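Local atomic coordinates of xylose isomerase-like TIM barrel domain-containing protein (PDB entry 3AYT), a protein that is not functionally characterised but binds a cluster of zinc ions in a TIM barrel and is probably related to the endonucleases that cut DNA at abasic sites. Residues His187-Asp192 and Val221-Glu226; Ala163-Val168 and Val194-Trp199; Asn137-His142 and Arg167-Thr172. All coordinates share one frame; numbering follows the deposited sequence.

In the fold
The three contacts join strand ends, loops and helix 163-169 around one cluster of zinc ions. Interaction 1 pairs strand 185-188 with strand 219-222 and supplies His187 and Glu223 to one zinc ion. Interaction 2, its centre about 8 Å from that of interaction 1, brings His165 and Asp196 to a second zinc ion; the two zinc (ZN) atoms, of chains F and G, lie 3.6 Å apart. Interaction 3 is centred about 10 Å from interaction 2 and shares Arg167 and Val168 with it. It backs the site from further out: Asn137 O accepts a probable hydrogen bond from His165 ND1, at 3.0 Å.

Interaction 1: His187-Asp192 and Val221-Glu226; sequences HLNDTD and VLEVRE. With ZN (zinc ion), chain F.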
loop_
_atom_site.group_PDB
_atom_site.type_symbol
_atom_site.label_atom_id
_atom_site.label_comp_id
_atom_site.label_asym_id
_atom_site.label_seq_id
_atom_site.Cartn_x
_atom_site.Cartn_y
_atom_site.Cartn_z
ATOM N N HIS A 187 -1.676 -6.152 -1.278
ATOM C CA HIS A 187 -2.587 -5.447 -2.172
ATOM C C HIS A 187 -3.065 -6.399 -3.259
ATOM O O HIS A 187 -2.273 -6.910 -4.055
ATOM C CB HIS A 187 -1.948 -4.183 -2.753
ATOM C CG HIS A 187 -1.946 -3.023 -1.804
ATOM N ND1 HIS A 187 -1.323 -1.827 -2.089
ATOM C CD2 HIS A 187 -2.477 -2.881 -0.564
ATOM C CE1 HIS A 187 -1.485 -0.992 -1.079
ATOM N NE2 HIS A 187 -2.171 -1.611 -0.134
ATOM N N LEU A 188 -4.370 -6.638 -3.264
ATOM C CA LEU A 188 -4.970 -7.666 -4.099
ATOM C C LEU A 188 -5.825 -7.099 -5.212
ATOM O O LEU A 188 -6.703 -6.255 -4.983
ATOM C CB LEU A 188 -5.810 -8.619 -3.246
ATOM C CG LEU A 188 -5.074 -9.418 -2.172
ATOM C CD1 LEU A 188 -6.012 -10.466 -1.622
ATOM C CD2 LEU A 188 -3.823 -10.067 -2.750
ATOM N N ASN A 189 -5.533 -7.575 -6.417
ATOM C CA ASN A 189 -6.352 -7.373 -7.595
ATOM C C ASN A 189 -5.752 -8.206 -8.717
ATOM O O ASN A 189 -4.755 -8.919 -8.516
ATOM C CB ASN A 189 -6.423 -5.880 -7.988
ATOM C CG ASN A 189 -5.062 -5.259 -8.202
ATOM O OD1 ASN A 189 -4.182 -5.860 -8.809
ATOM N ND2 ASN A 189 -4.888 -4.031 -7.721
ATOM N N ASP A 190 -6.339 -8.115 -9.900
ATOM C CA ASP A 190 -5.796 -8.821 -11.040
ATOM C C ASP A 190 -5.587 -7.871 -12.201
ATOM O O ASP A 190 -6.161 -6.773 -12.236
ATOM C CB ASP A 190 -6.683 -10.005 -11.435
ATOM C CG ASP A 190 -5.870 -11.235 -11.838
ATOM O OD1 ASP A 190 -4.705 -11.072 -12.273
ATOM O OD2 ASP A 190 -6.403 -12.364 -11.711
ATOM N N THR A 191 -4.750 -8.312 -13.134
ATOM C CA THR A 191 -4.322 -7.547 -14.292
ATOM C C THR A 191 -4.341 -8.441 -15.530
ATOM O O THR A 191 -4.345 -9.665 -15.412
ATOM C CB THR A 191 -2.885 -6.974 -14.099
ATOM O OG1 THR A 191 -2.374 -6.504 -15.351
ATOM C CG2 THR A 191 -1.933 -8.024 -13.560
ATOM N N ASP A 192 -4.356 -7.822 -16.707
ATOM C CA ASP A 192 -4.211 -8.539 -17.975
ATOM C C ASP A 192 -2.735 -8.763 -18.301
ATOM O O ASP A 192 -2.397 -9.278 -19.366
ATOM C CB ASP A 192 -4.890 -7.763 -19.112
ATOM C CG ASP A 192 -4.446 -6.301 -19.178
ATOM O OD1 ASP A 192 -3.502 -5.915 -18.448
ATOM O OD2 ASP A 192 -5.050 -5.535 -19.963
ATOM N N VAL A 221 -5.814 -6.244 1.260
ATOM C CA VAL A 221 -6.516 -5.060 0.798
ATOM C C VAL A 221 -6.942 -5.264 -0.640
ATOM O O VAL A 221 -6.110 -5.481 -1.523
ATOM C CB VAL A 221 -5.632 -3.791 0.907
ATOM C CG1 VAL A 221 -6.407 -2.557 0.445
ATOM C CG2 VAL A 221 -5.135 -3.607 2.332
ATOM N N LEU A 222 -8.247 -5.200 -0.868
ATOM C CA LEU A 222 -8.789 -5.288 -2.208
ATOM C C LEU A 222 -8.649 -3.938 -2.898
ATOM O O LEU A 222 -9.348 -2.972 -2.569
ATOM C CB LEU A 222 -10.248 -5.748 -2.174
ATOM C CG LEU A 222 -10.551 -7.087 -1.481
ATOM C CD1 LEU A 222 -12.047 -7.308 -1.415
ATOM C CD2 LEU A 222 -9.874 -8.261 -2.182
ATOM N N GLU A 223 -7.712 -3.875 -3.835
ATOM C CA GLU A 223 -7.462 -2.665 -4.599
ATOM C C GLU A 223 -8.143 -2.796 -5.945
ATOM O O GLU A 223 -7.499 -2.949 -6.989
ATOM C CB GLU A 223 -5.963 -2.417 -4.733
ATOM C CG GLU A 223 -5.345 -1.981 -3.424
ATOM C CD GLU A 223 -4.184 -1.063 -3.625
ATOM O OE1 GLU A 223 -4.047 -0.112 -2.831
ATOM O OE2 GLU A 223 -3.412 -1.285 -4.584
ATOM N N VAL A 224 -9.470 -2.742 -5.886
ATOM C CA VAL A 224 -10.326 -3.060 -7.020
ATOM C C VAL A 224 -11.241 -1.878 -7.318
ATOM O O VAL A 224 -11.794 -1.264 -6.403
ATOM C CB VAL A 224 -11.152 -4.353 -6.769
ATOM C CG1 VAL A 224 -10.229 -5.571 -6.637
ATOM C CG2 VAL A 224 -12.043 -4.223 -5.528
ATOM N N ARG A 225 -11.387 -1.557 -8.597
ATOM C CA ARG A 225 -12.188 -0.402 -9.001
ATOM C C ARG A 225 -13.541 -0.838 -9.564
ATOM O O ARG A 225 -14.050 -0.270 -10.528
ATOM C CB ARG A 225 -11.400 0.492 -9.964
ATOM C CG ARG A 225 -9.979 0.759 -9.471
ATOM C CD ARG A 225 -9.553 2.212 -9.553
ATOM N NE ARG A 225 -8.480 2.475 -8.588
ATOM C CZ ARG A 225 -7.804 3.617 -8.491
ATOM N NH1 ARG A 225 -8.072 4.630 -9.308
ATOM N NH2 ARG A 225 -6.854 3.746 -7.574
ATOM N N GLU A 226 -14.103 -1.865 -8.935
ATOM C CA GLU A 226 -15.434 -2.387 -9.232
ATOM C C GLU A 226 -15.937 -2.990 -7.928
ATOM O O GLU A 226 -15.174 -3.072 -6.962
ATOM C CB GLU A 226 -15.371 -3.444 -10.340
ATOM C CG GLU A 226 -14.455 -4.640 -10.039
ATOM C CD GLU A 226 -13.795 -5.223 -11.286
ATOM O OE1 GLU A 226 -13.380 -4.442 -12.174
ATOM O OE2 GLU A 226 -13.676 -6.463 -11.373
HETATM ZN ZN ZN F . -0.993 -1.391 -4.587
HETATM O O HOH W 1 -1.928 0.782 -3.699
#
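Val221 and His187 face each other in a parallel pair of strands, where Val221 O takes the N-H of Leu188 at 2.7 Å in an almost straight bond (167°). The side chains of this pair lie side by side, and the beta-branched valine sets its CB against CD2 of the imidazole. Leu222 turns with Leu188 to the other face of the sheet. There Leu222 CD2 meets Leu188 CB at 4.2 Å, and both leucines pack against Leu235 of helix 229-239. Just past the strand, Glu223 N completes the Leu188-Leu222 bridge with a hydrogen bond of 2.8 Å to Leu188 O. With CG anti to the carbonyl carbon (chi1 -72°), its side chain reaches over the His187 ring, and the carboxylate stacks there at 24° to the ring plane. Glu223 OE2 binds the zinc ion at 2.4 Å and His187 ND1 binds it at 2.6 Å, with Glu136 and Asp162 beside them; the far nitrogen, His187 NE2, is held by Glu27. Glu223 O accepts Asn189 ND2 at 2.9 Å, close to the amide plane. Without that amide, as with an alanine at Asn189, the carbonyl is likely to lose this donor and the backbone behind the metal ligand to be less firmly fixed. Val224 CG1 then rests on Asn189 CB. Two neighbouring strand ends thus serve one zinc ion at the C-terminal mouth of the barrel, where TIM barrels carry their active sites.

Interaction 2: Ala163-Val168 and Val194-Trp199; sequences AAHARV and VYDRHW. With ZN (zinc ion), chain G.
His165 and Asp196 converge on one zinc ion from helix 163-169 and from the loop after strand 185-188. His165 NE2 binds the metal at 2.4 Å, whereas Asp196 OD2 stands at a long 2.8 Å. The carboxylate oxygen comes in at the edge of the imidazole, close to its plane, 3.0 Å from His165 NE2; the two share no hydrogen and are neighbours because both face the metal. Ring and carboxylate planes stand 72° apart. His198 NE2 approaches the zinc at a similarly long 2.7 Å. A water is a further ligand, probably donating to Asp196 OD1, and Asp162 and Glu223 also belong to the zinc cluster.

The next layer fixes these groups. Asn137 O accepts from His165 ND1, which sets the rotation of the ring and leaves NE2 to face the metal, and Asp162 OD1 receives the backbone N of His165. A small residue suits position 164, because Ala164 CB lies only 3.5 Å from Asp196 OD1. Asp196 itself sits at the centre of an inverse gamma turn, and with CG trans to N (chi1 -165°) its carboxylate reaches the zinc. Further out Val168 CG1 presses on Val194 O at 3.2 Å, a tight fit of a beta-branched side chain against the backbone carbonyl. Asp192 OD1 accepts from the N atoms of Val194 and Tyr195, shaping the start of the loop.

Across this contact no direct hydrogen bond joins helix to loop, so the polar link between them runs through the metal and its water. Zinc probably adds to what holds the loop, beside the Asp192-Arg197 salt bridge.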
loop_
_atom_site.group_PDB
_atom_site.type_symbol
_atom_site.label_atom_id
_atom_site.label_comp_id
_atom_site.label_asym_id
_atom_site.label_seq_id
_atom_site.Cartn_x
_atom_site.Cartn_y
_atom_site.Cartn_z
ATOM N N ALA A 163 1.218 -7.625 -6.303
ATOM C CA ALA A 163 1.601 -8.534 -7.387
ATOM C C ALA A 163 1.424 -7.928 -8.784
ATOM O O ALA A 163 2.238 -8.175 -9.680
ATOM C CB ALA A 163 0.846 -9.851 -7.271
ATOM N N ALA A 164 0.371 -7.133 -8.967
ATOM C CA ALA A 164 0.138 -6.479 -10.266
ATOM C C ALA A 164 1.271 -5.515 -10.603
ATOM O O ALA A 164 1.726 -5.484 -11.741
ATOM C CB ALA A 164 -1.201 -5.764 -10.284
ATOM N N HIS A 165 1.729 -4.745 -9.610
ATOM C CA HIS A 165 2.873 -3.851 -9.803
ATOM C C HIS A 165 4.132 -4.605 -10.235
ATOM O O HIS A 165 4.826 -4.182 -11.163
ATOM C CB HIS A 165 3.162 -3.011 -8.554
ATOM C CG HIS A 165 2.111 -1.981 -8.259
ATOM N ND1 HIS A 165 2.125 -1.217 -7.112
ATOM C CD2 HIS A 165 1.007 -1.604 -8.949
ATOM C CE1 HIS A 165 1.078 -0.408 -7.112
ATOM N NE2 HIS A 165 0.386 -0.619 -8.219
ATOM N N ALA A 166 4.421 -5.720 -9.568
ATOM C CA ALA A 166 5.537 -6.569 -9.973
ATOM C C ALA A 166 5.353 -7.038 -11.422
ATOM O O ALA A 166 6.296 -6.992 -12.219
ATOM C CB ALA A 166 5.677 -7.765 -9.030
ATOM N N ARG A 167 4.140 -7.477 -11.752
ATOM C CA ARG A 167 3.849 -8.051 -13.076
ATOM C C ARG A 167 4.032 -7.036 -14.206
ATOM O O ARG A 167 4.665 -7.331 -15.224
ATOM C CB ARG A 167 2.426 -8.634 -13.109
ATOM C CG ARG A 167 2.002 -9.287 -14.447
ATOM C CD ARG A 167 2.954 -10.434 -14.838
ATOM N NE ARG A 167 2.505 -11.175 -16.019
ATOM C CZ ARG A 167 1.908 -12.368 -15.993
ATOM N NH1 ARG A 167 1.674 -12.995 -14.842
ATOM N NH2 ARG A 167 1.547 -12.949 -17.133
ATOM N N VAL A 168 3.514 -5.831 -13.988
ATOM C CA VAL A 168 3.369 -4.834 -15.047
ATOM C C VAL A 168 4.459 -3.758 -15.067
ATOM O O VAL A 168 4.740 -3.172 -16.125
ATOM C CB VAL A 168 1.951 -4.201 -14.972
ATOM C CG1 VAL A 168 1.898 -2.864 -15.678
ATOM C CG2 VAL A 168 0.919 -5.162 -15.547
ATOM N N VAL A 194 -0.613 -6.379 -18.671
ATOM C CA VAL A 194 -0.174 -5.247 -19.478
ATOM C C VAL A 194 -0.343 -3.947 -18.695
ATOM O O VAL A 194 0.572 -3.136 -18.624
ATOM C CB VAL A 194 -0.982 -5.137 -20.802
ATOM C CG1 VAL A 194 -0.393 -4.035 -21.701
ATOM C CG2 VAL A 194 -1.006 -6.476 -21.537
ATOM N N TYR A 195 -1.528 -3.762 -18.123
ATOM C CA TYR A 195 -1.846 -2.565 -17.351
ATOM C C TYR A 195 -2.213 -2.910 -15.924
ATOM O O TYR A 195 -2.692 -4.007 -15.638
ATOM C CB TYR A 195 -3.007 -1.805 -17.990
ATOM C CG TYR A 195 -2.717 -1.331 -19.389
ATOM C CD1 TYR A 195 -1.954 -0.188 -19.607
ATOM C CD2 TYR A 195 -3.206 -2.024 -20.498
ATOM C CE1 TYR A 195 -1.680 0.256 -20.888
ATOM C CE2 TYR A 195 -2.940 -1.585 -21.790
ATOM C CZ TYR A 195 -2.174 -0.445 -21.973
ATOM O OH TYR A 195 -1.898 0.006 -23.237
ATOM N N ASP A 196 -2.002 -1.948 -15.035
ATOM C CA ASP A 196 -2.419 -2.064 -13.651
ATOM C C ASP A 196 -3.936 -1.878 -13.591
ATOM O O ASP A 196 -4.434 -0.812 -13.222
ATOM C CB ASP A 196 -1.693 -1.009 -12.818
ATOM C CG ASP A 196 -1.776 -1.269 -11.334
ATOM O OD1 ASP A 196 -2.124 -2.398 -10.914
ATOM O OD2 ASP A 196 -1.475 -0.327 -10.579
ATOM N N ARG A 197 -4.659 -2.936 -13.960
ATOM C CA ARG A 197 -6.101 -2.873 -14.205
ATOM C C ARG A 197 -6.976 -2.705 -12.974
ATOM O O ARG A 197 -8.064 -2.137 -13.067
ATOM C CB ARG A 197 -6.563 -4.111 -14.986
ATOM C CG ARG A 197 -6.082 -4.160 -16.428
ATOM C CD ARG A 197 -6.756 -3.080 -17.267
ATOM N NE ARG A 197 -6.443 -3.211 -18.685
ATOM C CZ ARG A 197 -7.005 -2.488 -19.650
ATOM N NH1 ARG A 197 -7.919 -1.568 -19.355
ATOM N NH2 ARG A 197 -6.652 -2.686 -20.916
ATOM N N HIS A 198 -6.516 -3.214 -11.833
ATOM C CA HIS A 198 -7.313 -3.226 -10.612
ATOM C C HIS A 198 -8.620 -4.035 -10.769
ATOM O O HIS A 198 -9.657 -3.673 -10.213
ATOM C CB HIS A 198 -7.582 -1.785 -10.131
ATOM C CG HIS A 198 -6.385 -1.112 -9.530
ATOM N ND1 HIS A 198 -6.457 -0.362 -8.376
ATOM C CD2 HIS A 198 -5.085 -1.093 -9.909
ATOM C CE1 HIS A 198 -5.256 0.102 -8.079
ATOM N NE2 HIS A 198 -4.406 -0.330 -8.990
ATOM N N TRP A 199 -8.564 -5.130 -11.529
ATOM C CA TRP A 199 -9.717 -6.035 -11.654
ATOM C C TRP A 199 -9.906 -6.869 -10.406
ATOM O O TRP A 199 -8.966 -7.047 -9.617
ATOM C CB TRP A 199 -9.562 -6.985 -12.847
ATOM C CG TRP A 199 -9.580 -6.328 -14.186
ATOM C CD1 TRP A 199 -10.152 -5.129 -14.512
ATOM C CD2 TRP A 199 -9.025 -6.850 -15.401
ATOM N NE1 TRP A 199 -9.965 -4.860 -15.844
ATOM C CE2 TRP A 199 -9.286 -5.905 -16.419
ATOM C CE3 TRP A 199 -8.332 -8.028 -15.728
ATOM C CZ2 TRP A 199 -8.872 -6.093 -17.740
ATOM C CZ3 TRP A 199 -7.923 -8.218 -17.040
ATOM C CH2 TRP A 199 -8.194 -7.253 -18.031
HETATM ZN ZN ZN G . -1.954 -0.355 -7.870
HETATM O O HOH W 2 -2.212 -2.767 -8.298
#

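Interaction 3: Asn137-His142 and Arg167-Thr172; sequences NSHEPH and RVFSRT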
loop_
_atom_site.group_PDB
_atom_site.type_symbol
_atom_site.label_atom_id
_atom_site.label_comp_id
_atom_site.label_asym_id
_atom_site.label_seq_id
_atom_site.Cartn_x
_atom_site.Cartn_y
_atom_site.Cartn_z
ATOM N N ASN A 137 5.820 -2.149 -2.976
ATOM C CA ASN A 137 6.532 -2.166 -4.251
ATOM C C ASN A 137 5.714 -1.455 -5.323
ATOM O O ASN A 137 4.515 -1.673 -5.439
ATOM C CB ASN A 137 6.877 -3.598 -4.711
ATOM C CG ASN A 137 5.636 -4.451 -4.994
ATOM O OD1 ASN A 137 4.848 -4.727 -4.096
ATOM N ND2 ASN A 137 5.473 -4.880 -6.245
ATOM N N SER A 138 6.370 -0.588 -6.089
ATOM C CA SER A 138 5.716 0.066 -7.209
ATOM C C SER A 138 6.536 -0.201 -8.463
ATOM O O SER A 138 6.241 -1.144 -9.209
ATOM C CB SER A 138 5.535 1.577 -6.953
ATOM O OG SER A 138 6.758 2.186 -6.564
ATOM N N HIS A 139 7.586 0.599 -8.665
ATOM C CA HIS A 139 8.396 0.526 -9.877
ATOM C C HIS A 139 9.770 -0.131 -9.704
ATOM O O HIS A 139 10.567 -0.166 -10.654
ATOM C CB HIS A 139 8.513 1.928 -10.522
ATOM C CG HIS A 139 7.210 2.449 -11.043
ATOM N ND1 HIS A 139 6.605 1.940 -12.173
ATOM C CD2 HIS A 139 6.369 3.398 -10.562
ATOM C CE1 HIS A 139 5.456 2.564 -12.375
ATOM N NE2 HIS A 139 5.294 3.459 -11.416
ATOM N N GLU A 140 10.050 -0.664 -8.514
ATOM C CA GLU A 140 11.311 -1.367 -8.279
ATOM C C GLU A 140 11.400 -2.542 -9.248
ATOM O O GLU A 140 10.426 -3.273 -9.397
ATOM C CB GLU A 140 11.396 -1.882 -6.839
ATOM C CG GLU A 140 11.512 -0.788 -5.772
ATOM C CD GLU A 140 10.164 -0.152 -5.389
ATOM O OE1 GLU A 140 9.103 -0.573 -5.899
ATOM O OE2 GLU A 140 10.174 0.779 -4.561
ATOM N N PRO A 141 12.556 -2.716 -9.919
ATOM C CA PRO A 141 12.712 -3.828 -10.866
ATOM C C PRO A 141 12.672 -5.196 -10.176
ATOM O O PRO A 141 12.203 -6.168 -10.772
ATOM C CB PRO A 141 14.102 -3.602 -11.484
ATOM C CG PRO A 141 14.535 -2.247 -11.058
ATOM C CD PRO A 141 13.752 -1.860 -9.851
ATOM N N HIS A 142 13.139 -5.254 -8.927
ATOM C CA HIS A 142 13.348 -6.532 -8.236
ATOM C C HIS A 142 13.291 -6.409 -6.702
ATOM O O HIS A 142 13.450 -5.310 -6.165
ATOM C CB HIS A 142 14.662 -7.183 -8.706
ATOM C CG HIS A 142 15.896 -6.376 -8.427
ATOM N ND1 HIS A 142 15.909 -4.997 -8.394
ATOM C CD2 HIS A 142 17.175 -6.767 -8.217
ATOM C CE1 HIS A 142 17.134 -4.573 -8.142
ATOM N NE2 HIS A 142 17.926 -5.628 -8.050
ATOM N N ARG A 167 4.140 -7.477 -11.752
ATOM C CA ARG A 167 3.849 -8.051 -13.076
ATOM C C ARG A 167 4.032 -7.036 -14.206
ATOM O O ARG A 167 4.665 -7.331 -15.224
ATOM C CB ARG A 167 2.426 -8.634 -13.109
ATOM C CG ARG A 167 2.002 -9.287 -14.447
ATOM C CD ARG A 167 2.954 -10.434 -14.838
ATOM N NE ARG A 167 2.505 -11.175 -16.019
ATOM C CZ ARG A 167 1.908 -12.368 -15.993
ATOM N NH1 ARG A 167 1.674 -12.995 -14.842
ATOM N NH2 ARG A 167 1.547 -12.949 -17.133
ATOM N N VAL A 168 3.514 -5.831 -13.988
ATOM C CA VAL A 168 3.369 -4.834 -15.047
ATOM C C VAL A 168 4.459 -3.758 -15.067
ATOM O O VAL A 168 4.740 -3.172 -16.125
ATOM C CB VAL A 168 1.951 -4.201 -14.972
ATOM C CG1 VAL A 168 1.898 -2.864 -15.678
ATOM C CG2 VAL A 168 0.919 -5.162 -15.547
ATOM N N PHE A 169 5.074 -3.500 -13.915
ATOM C CA PHE A 169 6.117 -2.470 -13.811
ATOM C C PHE A 169 7.550 -2.982 -13.595
ATOM O O PHE A 169 8.511 -2.255 -13.852
ATOM C CB PHE A 169 5.772 -1.447 -12.715
ATOM C CG PHE A 169 4.454 -0.750 -12.916
ATOM C CD1 PHE A 169 4.093 -0.242 -14.166
ATOM C CD2 PHE A 169 3.584 -0.576 -11.850
ATOM C CE1 PHE A 169 2.874 0.407 -14.346
ATOM C CE2 PHE A 169 2.358 0.069 -12.020
ATOM C CZ PHE A 169 2.004 0.565 -13.274
ATOM N N SER A 170 7.710 -4.214 -13.122
ATOM C CA SER A 170 9.040 -4.664 -12.704
ATOM C C SER A 170 9.716 -5.605 -13.701
ATOM O O SER A 170 9.139 -5.960 -14.725
ATOM C CB SER A 170 8.983 -5.302 -11.308
ATOM O OG SER A 170 8.642 -6.679 -11.356
ATOM N N ARG A 171 10.940 -6.000 -13.371
ATOM C CA ARG A 171 11.704 -7.004 -14.106
ATOM C C ARG A 171 11.511 -8.392 -13.459
ATOM O O ARG A 171 12.103 -9.378 -13.902
ATOM C CB ARG A 171 13.183 -6.576 -14.137
ATOM C CG ARG A 171 14.214 -7.685 -14.289
ATOM C CD ARG A 171 15.631 -7.138 -14.382
ATOM N NE ARG A 171 15.822 -6.429 -15.638
ATOM C CZ ARG A 171 16.514 -6.883 -16.678
ATOM N NH1 ARG A 171 17.135 -8.056 -16.629
ATOM N NH2 ARG A 171 16.593 -6.144 -17.769
ATOM N N THR A 172 10.653 -8.451 -12.439
ATOM C CA THR A 172 10.374 -9.676 -11.672
ATOM C C THR A 172 8.856 -9.944 -11.589
ATOM O O THR A 172 8.234 -9.680 -10.552
ATOM C CB THR A 172 10.972 -9.570 -10.240
ATOM O OG1 THR A 172 12.293 -9.024 -10.304
ATOM C CG2 THR A 172 11.039 -10.944 -9.549
HETATM O O HOH W 3 10.131 -0.035 -13.340
#
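Pro141 and Thr172 meet where the contact is tightest. Pro141 O is gripped by two donors, Thr172 OG1 at 2.9 Å and Arg171 N at 2.9 Å, both in the carbonyl plane and on its lone pairs. Thr172 holds its hydroxyl anti to its own carbonyl carbon (chi1 -44°), which points OG1 at this acceptor; a threonine fits because it can donate here while OG1 also touches His142 CB. Beside them Ser170 CB lies 3.1 Å from Glu140 O, a place with little room for a larger residue. Ser170 OG accepts from Thr172 N in an ST turn just after the helix, and is itself bonded to Ala166 O. The aromatic pair is close too: His139 CE1 sits over the centre of the Phe169 ring, 3.4 Å above its plane, with the two rings oblique at 47°. His139 ND1 is also hydrogen-bonded to His101.

Toward the outer side the fit relaxes. A water bridges His139 O and Phe169 O, probably donating to each. Arg171 touches Pro141 through CB, then leads its guanidinium away on the exposed side.

The contact joins the loop after strand 132-136 to the end of helix 163-169, the helix that follows the next barrel strand. Helix 105-118 packs on Pro141 through Ala108, Trp178 of helix 176-179 lies against Asn137 and Ser170, and Asn137, at the start of the loop, touches Phe159 and Phe161 of strand 157-162.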